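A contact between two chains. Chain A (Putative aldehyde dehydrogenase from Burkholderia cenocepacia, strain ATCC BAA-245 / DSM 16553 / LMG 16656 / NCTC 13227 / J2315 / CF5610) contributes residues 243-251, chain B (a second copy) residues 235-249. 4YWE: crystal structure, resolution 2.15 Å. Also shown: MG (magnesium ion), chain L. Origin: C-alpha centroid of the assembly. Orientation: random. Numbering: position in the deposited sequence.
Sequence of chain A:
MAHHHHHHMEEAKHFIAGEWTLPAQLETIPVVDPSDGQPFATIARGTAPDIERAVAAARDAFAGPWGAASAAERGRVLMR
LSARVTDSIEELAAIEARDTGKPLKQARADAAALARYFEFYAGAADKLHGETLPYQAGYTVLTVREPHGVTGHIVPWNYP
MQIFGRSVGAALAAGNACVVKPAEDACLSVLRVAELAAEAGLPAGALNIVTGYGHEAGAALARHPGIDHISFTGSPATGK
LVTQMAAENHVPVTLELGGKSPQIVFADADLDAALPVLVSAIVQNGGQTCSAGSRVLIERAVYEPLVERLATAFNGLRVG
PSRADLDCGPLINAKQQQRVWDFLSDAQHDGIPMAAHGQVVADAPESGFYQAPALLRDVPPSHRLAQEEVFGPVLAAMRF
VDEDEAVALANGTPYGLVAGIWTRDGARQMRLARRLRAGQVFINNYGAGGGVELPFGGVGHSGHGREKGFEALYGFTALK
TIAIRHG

Chain A, residues 243-251: TQMAAENHV
Chain B (235-249) SPATGKLVTQMAAEN

The same residue meets itself at the centre of this contact, and the two copies exchange hydrogen bonds. A:Gln244 NE2 donates to B:Gln244 O at 3.0 Å, and B:Gln244 NE2 donates to A:Gln244 O at 3.1 Å. Their CA atoms lie 4.8 Å apart. Both side chains are m at chi1 and t at chi2, with chi3 near -20°; CA-to-CB points sideways, and the extended chain brings the amide to the opposing backbone.

The register runs antiparallel. A:Thr243 CA is 6.5 Å from B:Ala247 CA, and A:Ala247 CA is 5.5 Å from B:Lys240 CA. Chain B is helical from B:Pro236 on, and A:Thr243 to A:Ala246 continue a helix begun earlier. Small side chains meet here. A:Thr243 CG2 packs on B:Ala247 CB at 3.8 Å, and A:Ala247 CB on B:Thr243 CG2 at 3.8 Å. Both threonines are m.

A:Glu248 (chi1 m, chi2 m) takes two bonds. Its OE1 forms a salt bridge with B:Lys240 NZ at 2.9 Å; its OE2 accepts from B:Gln244 NE2 at 3.0 Å. Water 1 links A:Glu248 O to B:Lys240 NZ.

A:His250, at phi/psi 56/41 and chi1 m, sets its ring edge against B:Pro236 O, 3.0 Å from CE1. A:His250 O binds the magnesium ion MG at 2.1 Å.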

ATOM      1  N   THR A 243      15.777  -2.552 -26.813  1.00 16.16           N
ATOM      2  CA  THR A 243      16.179  -1.650 -25.740  1.00 12.27           C
ATOM      3  C   THR A 243      17.085  -0.548 -26.280  1.00 14.92           C
ATOM      4  O   THR A 243      16.877   0.635 -26.005  1.00 12.87           O
ATOM      5  CB  THR A 243      16.910  -2.402 -24.611  1.00 16.08           C
ATOM      6  OG1 THR A 243      16.033  -3.375 -24.031  1.00 20.30           O
ATOM      7  CG2 THR A 243      17.367  -1.432 -23.530  1.00 17.39           C
ATOM      8  N   GLN A 244      18.084  -0.947 -27.059  1.00 16.06           N
ATOM      9  CA  GLN A 244      19.048  -0.005 -27.611  1.00 18.26           C
ATOM     10  C   GLN A 244      18.398   0.931 -28.628  1.00 14.17           C
ATOM     11  O   GLN A 244      18.758   2.105 -28.714  1.00 16.22           O
ATOM     12  CB  GLN A 244      20.218  -0.761 -28.244  1.00 19.10           C
ATOM     13  CG  GLN A 244      21.080  -1.499 -27.226  1.00 19.79           C
ATOM     14  CD  GLN A 244      22.098  -2.418 -27.870  1.00 24.88           C
ATOM     15  OE1 GLN A 244      21.973  -2.785 -29.039  1.00 26.48           O
ATOM     16  NE2 GLN A 244      23.119  -2.797 -27.106  1.00 24.54           N
ATOM     17  N   MET A 245      17.437   0.416 -29.390  1.00 14.06           N
ATOM     18  CA  MET A 245      16.716   1.239 -30.356  1.00 20.80           C
ATOM     19  C   MET A 245      15.862   2.287 -29.650  1.00 17.97           C
ATOM     20  O   MET A 245      15.823   3.447 -30.061  1.00 15.13           O
ATOM     21  CB  MET A 245      15.833   0.375 -31.261  1.00 20.90           C
ATOM     22  CG  MET A 245      16.587  -0.379 -32.346  1.00 26.16           C
ATOM     23  SD  MET A 245      15.482  -1.308 -33.425  1.00 31.86           S
ATOM     24  CE  MET A 245      16.660  -2.228 -34.413  1.00 34.60           C
ATOM     25  N   ALA A 246      15.183   1.871 -28.587  1.00 16.70           N
ATOM     26  CA  ALA A 246      14.292   2.761 -27.851  1.00 16.63           C
ATOM     27  C   ALA A 246      15.076   3.761 -27.006  1.00 17.72           C
ATOM     28  O   ALA A 246      14.553   4.807 -26.624  1.00 16.24           O
ATOM     29  CB  ALA A 246      13.350   1.956 -26.976  1.00 13.68           C
ATOM     30  N   ALA A 247      16.332   3.434 -26.721  1.00 16.90           N
ATOM     31  CA  ALA A 247      17.188   4.297 -25.916  1.00 13.71           C
ATOM     32  C   ALA A 247      17.504   5.602 -26.644  1.00 21.94           C
ATOM     33  O   ALA A 247      17.872   6.599 -26.020  1.00 14.57           O
ATOM     34  CB  ALA A 247      18.469   3.573 -25.547  1.00 13.84           C
ATOM     35  N   GLU A 248      17.357   5.591 -27.966  1.00 24.78           N
ATOM     36  CA  GLU A 248      17.586   6.785 -28.773  1.00 23.55           C
ATOM     37  C   GLU A 248      16.570   7.873 -28.446  1.00 22.41           C
ATOM     38  O   GLU A 248      16.863   9.063 -28.560  1.00 21.80           O
ATOM     39  CB  GLU A 248      17.535   6.443 -30.263  1.00 22.28           C
ATOM     40  CG  GLU A 248      18.721   5.626 -30.751  1.00 22.12           C
ATOM     41  CD  GLU A 248      20.031   6.387 -30.660  1.00 24.13           C
ATOM     42  OE1 GLU A 248      20.000   7.636 -30.706  1.00 26.87           O
ATOM     43  OE2 GLU A 248      21.092   5.738 -30.538  1.00 21.91           O
ATOM     44  N   ASN A 249      15.375   7.458 -28.038  1.00 22.36           N
ATOM     45  CA  ASN A 249      14.328   8.395 -27.651  1.00 20.37           C
ATOM     46  C   ASN A 249      14.106   8.366 -26.142  1.00 19.25           C
ATOM     47  O   ASN A 249      13.129   8.926 -25.643  1.00 19.44           O
ATOM     48  CB  ASN A 249      13.023   8.073 -28.381  1.00 18.76           C
ATOM     49  CG  ASN A 249      13.185   8.065 -29.887  1.00 20.70           C
ATOM     50  OD1 ASN A 249      12.935   7.054 -30.544  1.00 26.94           O
ATOM     51  ND2 ASN A 249      13.607   9.195 -30.444  1.00 17.46           N
ATOM     52  N   HIS A 250      15.019   7.706 -25.432  1.00 15.74           N
ATOM     53  CA  HIS A 250      14.930   7.533 -23.981  1.00 16.73           C
ATOM     54  C   HIS A 250      13.610   6.884 -23.567  1.00 14.33           C
ATOM     55  O   HIS A 250      13.000   7.268 -22.569  1.00 15.27           O
ATOM     56  CB  HIS A 250      15.106   8.876 -23.266  1.00 17.68           C
ATOM     57  CG  HIS A 250      16.410   9.548 -23.562  1.00 20.04           C
ATOM     58  ND1 HIS A 250      17.590   9.182 -22.951  1.00 21.51           N
ATOM     59  CD2 HIS A 250      16.722  10.556 -24.411  1.00 20.74           C
ATOM     60  CE1 HIS A 250      18.573   9.939 -23.408  1.00 20.54           C
ATOM     61  NE2 HIS A 250      18.072  10.780 -24.295  1.00 21.97           N
ATOM     62  N   VAL A 251      13.178   5.894 -24.342  1.00 17.64           N
ATOM     63  CA  VAL A 251      11.939   5.182 -24.056  1.00 15.40           C
ATOM     64  C   VAL A 251      12.229   3.934 -23.229  1.00 11.88           C
ATOM     65  O   VAL A 251      13.008   3.076 -23.645  1.00 12.64           O
ATOM     66  CB  VAL A 251      11.196   4.817 -25.353  1.00 17.44           C
ATOM     67  CG1 VAL A 251       9.991   3.934 -25.049  1.00 15.25           C
ATOM     68  CG2 VAL A 251      10.775   6.078 -26.091  1.00 17.85           C
TER
ATOM     69  N   SER B 235      23.883  13.759 -18.492  1.00 21.42           N
ATOM     70  CA  SER B 235      23.380  14.247 -19.772  1.00 20.03           C
ATOM     71  C   SER B 235      22.599  13.164 -20.508  1.00 20.75           C
ATOM     72  O   SER B 235      22.873  11.976 -20.340  1.00 21.75           O
ATOM     73  CB  SER B 235      24.534  14.743 -20.647  1.00 18.51           C
ATOM     74  OG  SER B 235      25.381  13.672 -21.026  1.00 20.17           O
ATOM     75  N   PRO B 236      21.614  13.574 -21.323  1.00 23.00           N
ATOM     76  CA  PRO B 236      20.842  12.637 -22.144  1.00 20.02           C
ATOM     77  C   PRO B 236      21.715  11.806 -23.082  1.00 18.17           C
ATOM     78  O   PRO B 236      21.459  10.616 -23.259  1.00 18.17           O
ATOM     79  CB  PRO B 236      19.913  13.558 -22.940  1.00 20.49           C
ATOM     80  CG  PRO B 236      19.747  14.754 -22.070  1.00 21.40           C
ATOM     81  CD  PRO B 236      21.080  14.946 -21.404  1.00 21.61           C
ATOM     82  N   ALA B 237      22.734  12.427 -23.669  1.00 17.54           N
ATOM     83  CA  ALA B 237      23.634  11.729 -24.580  1.00 17.33           C
ATOM     84  C   ALA B 237      24.352  10.582 -23.874  1.00 17.73           C
ATOM     85  O   ALA B 237      24.452   9.477 -24.405  1.00 19.79           O
ATOM     86  CB  ALA B 237      24.644  12.698 -25.177  1.00 18.90           C
ATOM     87  N   THR B 238      24.846  10.851 -22.671  1.00 20.63           N
ATOM     88  CA  THR B 238      25.561   9.843 -21.898  1.00 21.27           C
ATOM     89  C   THR B 238      24.592   8.797 -21.352  1.00 21.80           C
ATOM     90  O   THR B 238      24.917   7.610 -21.293  1.00 23.59           O
ATOM     91  CB  THR B 238      26.354  10.482 -20.744  1.00 21.38           C
ATOM     92  OG1 THR B 238      27.278  11.438 -21.278  1.00 22.52           O
ATOM     93  CG2 THR B 238      27.127   9.426 -19.966  1.00 18.74           C
ATOM     94  N   GLY B 239      23.398   9.239 -20.965  1.00 18.68           N
ATOM     95  CA  GLY B 239      22.362   8.333 -20.501  1.00 17.69           C
ATOM     96  C   GLY B 239      21.974   7.320 -21.558  1.00 20.02           C
ATOM     97  O   GLY B 239      21.742   6.148 -21.262  1.00 20.29           O
ATOM     98  N   LYS B 240      21.910   7.789 -22.800  1.00 22.04           N
ATOM     99  CA  LYS B 240      21.643   6.933 -23.948  1.00 19.72           C
ATOM    100  C   LYS B 240      22.716   5.855 -24.083  1.00 15.35           C
ATOM    101  O   LYS B 240      22.407   4.676 -24.245  1.00 13.89           O
ATOM    102  CB  LYS B 240      21.568   7.775 -25.223  1.00 24.95           C
ATOM    103  CG  LYS B 240      21.503   6.977 -26.512  1.00 27.77           C
ATOM    104  CD  LYS B 240      21.580   7.900 -27.718  1.00 30.02           C
ATOM    105  CE  LYS B 240      20.493   8.964 -27.664  1.00 32.36           C
ATOM    106  NZ  LYS B 240      20.508   9.845 -28.866  1.00 35.44           N
ATOM    107  N   LEU B 241      23.976   6.270 -24.006  1.00 16.29           N
ATOM    108  CA  LEU B 241      25.099   5.345 -24.107  1.00 21.08           C
ATOM    109  C   LEU B 241      25.091   4.309 -22.988  1.00 18.83           C
ATOM    110  O   LEU B 241      25.287   3.120 -23.235  1.00 20.05           O
ATOM    111  CB  LEU B 241      26.424   6.110 -24.097  1.00 28.41           C
ATOM    112  CG  LEU B 241      26.897   6.668 -25.440  1.00 32.69           C
ATOM    113  CD1 LEU B 241      28.231   7.382 -25.284  1.00 36.12           C
ATOM    114  CD2 LEU B 241      26.999   5.553 -26.471  1.00 30.64           C
ATOM    115  N   VAL B 242      24.864   4.765 -21.759  1.00 18.87           N
ATOM    116  CA  VAL B 242      24.876   3.886 -20.595  1.00 18.03           C
ATOM    117  C   VAL B 242      23.781   2.833 -20.709  1.00 16.71           C
ATOM    118  O   VAL B 242      24.006   1.659 -20.410  1.00 16.83           O
ATOM    119  CB  VAL B 242      24.733   4.694 -19.289  1.00 17.41           C
ATOM    120  CG1 VAL B 242      24.532   3.766 -18.100  1.00 19.45           C
ATOM    121  CG2 VAL B 242      25.956   5.568 -19.078  1.00 16.25           C
ATOM    122  N   THR B 243      22.601   3.257 -21.150  1.00 15.46           N
ATOM    123  CA  THR B 243      21.488   2.340 -21.366  1.00 15.86           C
ATOM    124  C   THR B 243      21.858   1.269 -22.386  1.00 13.79           C
ATOM    125  O   THR B 243      21.677   0.073 -22.145  1.00 13.20           O
ATOM    126  CB  THR B 243      20.226   3.080 -21.852  1.00 16.06           C
ATOM    127  OG1 THR B 243      19.816   4.034 -20.866  1.00 16.56           O
ATOM    128  CG2 THR B 243      19.091   2.094 -22.106  1.00 12.46           C
ATOM    129  N   GLN B 244      22.384   1.710 -23.523  1.00 16.22           N
ATOM    130  CA  GLN B 244      22.735   0.811 -24.615  1.00 13.75           C
ATOM    131  C   GLN B 244      23.880  -0.124 -24.228  1.00 14.85           C
ATOM    132  O   GLN B 244      23.911  -1.282 -24.645  1.00 15.96           O
ATOM    133  CB  GLN B 244      23.095   1.618 -25.863  1.00 13.99           C
ATOM    134  CG  GLN B 244      21.917   2.395 -26.437  1.00 13.81           C
ATOM    135  CD  GLN B 244      22.322   3.376 -27.522  1.00 18.82           C
ATOM    136  OE1 GLN B 244      23.470   3.816 -27.581  1.00 14.24           O
ATOM    137  NE2 GLN B 244      21.377   3.720 -28.390  1.00 14.12           N
ATOM    138  N   MET B 245      24.813   0.376 -23.425  1.00 14.03           N
ATOM    139  CA  MET B 245      25.904  -0.457 -22.927  1.00 23.53           C
ATOM    140  C   MET B 245      25.371  -1.529 -21.985  1.00 17.72           C
ATOM    141  O   MET B 245      25.717  -2.704 -22.104  1.00 14.64           O
ATOM    142  CB  MET B 245      26.956   0.390 -22.208  1.00 22.83           C
ATOM    143  CG  MET B 245      27.866   1.183 -23.131  1.00 26.90           C
ATOM    144  SD  MET B 245      29.040   2.201 -22.214  1.00 31.20           S
ATOM    145  CE  MET B 245      29.810   3.115 -23.550  1.00 32.26           C
ATOM    146  N   ALA B 246      24.519  -1.114 -21.054  1.00 15.85           N
ATOM    147  CA  ALA B 246      23.982  -2.018 -20.043  1.00 16.58           C
ATOM    148  C   ALA B 246      23.017  -3.028 -20.651  1.00 15.98           C
ATOM    149  O   ALA B 246      22.780  -4.091 -20.075  1.00 13.92           O
ATOM    150  CB  ALA B 246      23.294  -1.229 -18.947  1.00 15.26           C
ATOM    151  N   ALA B 247      22.463  -2.690 -21.813  1.00 14.35           N
ATOM    152  CA  ALA B 247      21.530  -3.572 -22.508  1.00 13.96           C
ATOM    153  C   ALA B 247      22.221  -4.857 -22.949  1.00 19.53           C
ATOM    154  O   ALA B 247      21.578  -5.895 -23.114  1.00 19.75           O
ATOM    155  CB  ALA B 247      20.919  -2.860 -23.702  1.00 13.94           C
ATOM    156  N   GLU B 248      23.535  -4.780 -23.134  1.00 23.44           N
ATOM    157  CA  GLU B 248      24.332  -5.937 -23.526  1.00 21.72           C
ATOM    158  C   GLU B 248      24.264  -7.034 -22.464  1.00 19.04           C
ATOM    159  O   GLU B 248      24.434  -8.215 -22.767  1.00 19.12           O
ATOM    160  CB  GLU B 248      25.785  -5.525 -23.769  1.00 26.83           C
ATOM    161  CG  GLU B 248      26.554  -6.476 -24.666  1.00 33.02           C
ATOM    162  CD  GLU B 248      25.984  -6.535 -26.070  1.00 36.54           C
ATOM    163  OE1 GLU B 248      25.573  -5.477 -26.594  1.00 34.22           O
ATOM    164  OE2 GLU B 248      25.940  -7.640 -26.648  1.00 42.09           O
ATOM    165  N   ASN B 249      24.012  -6.634 -21.222  1.00 15.08           N
ATOM    166  CA  ASN B 249      23.892  -7.579 -20.117  1.00 16.43           C
ATOM    167  C   ASN B 249      22.460  -7.637 -19.600  1.00 19.00           C
ATOM    168  O   ASN B 249      22.190  -8.266 -18.576  1.00 23.98           O
ATOM    169  CB  ASN B 249      24.839  -7.198 -18.978  1.00 16.06           C
ATOM    170  CG  ASN B 249      26.290  -7.170 -19.409  1.00 18.99           C
ATOM    171  OD1 ASN B 249      26.778  -8.105 -20.043  1.00 17.92           O
ATOM    172  ND2 ASN B 249      26.989  -6.092 -19.069  1.00 20.92           N
TER
HETATM  173 MG    MG L 504      11.801   8.719 -21.536  1.00 44.30          MG
HETATM  174  O   HOH W   1      18.009  11.492 -28.517  1.00 29.96           O
HETATM  175  O   HOH W   2       9.880   8.328 -20.295  1.00  9.25           O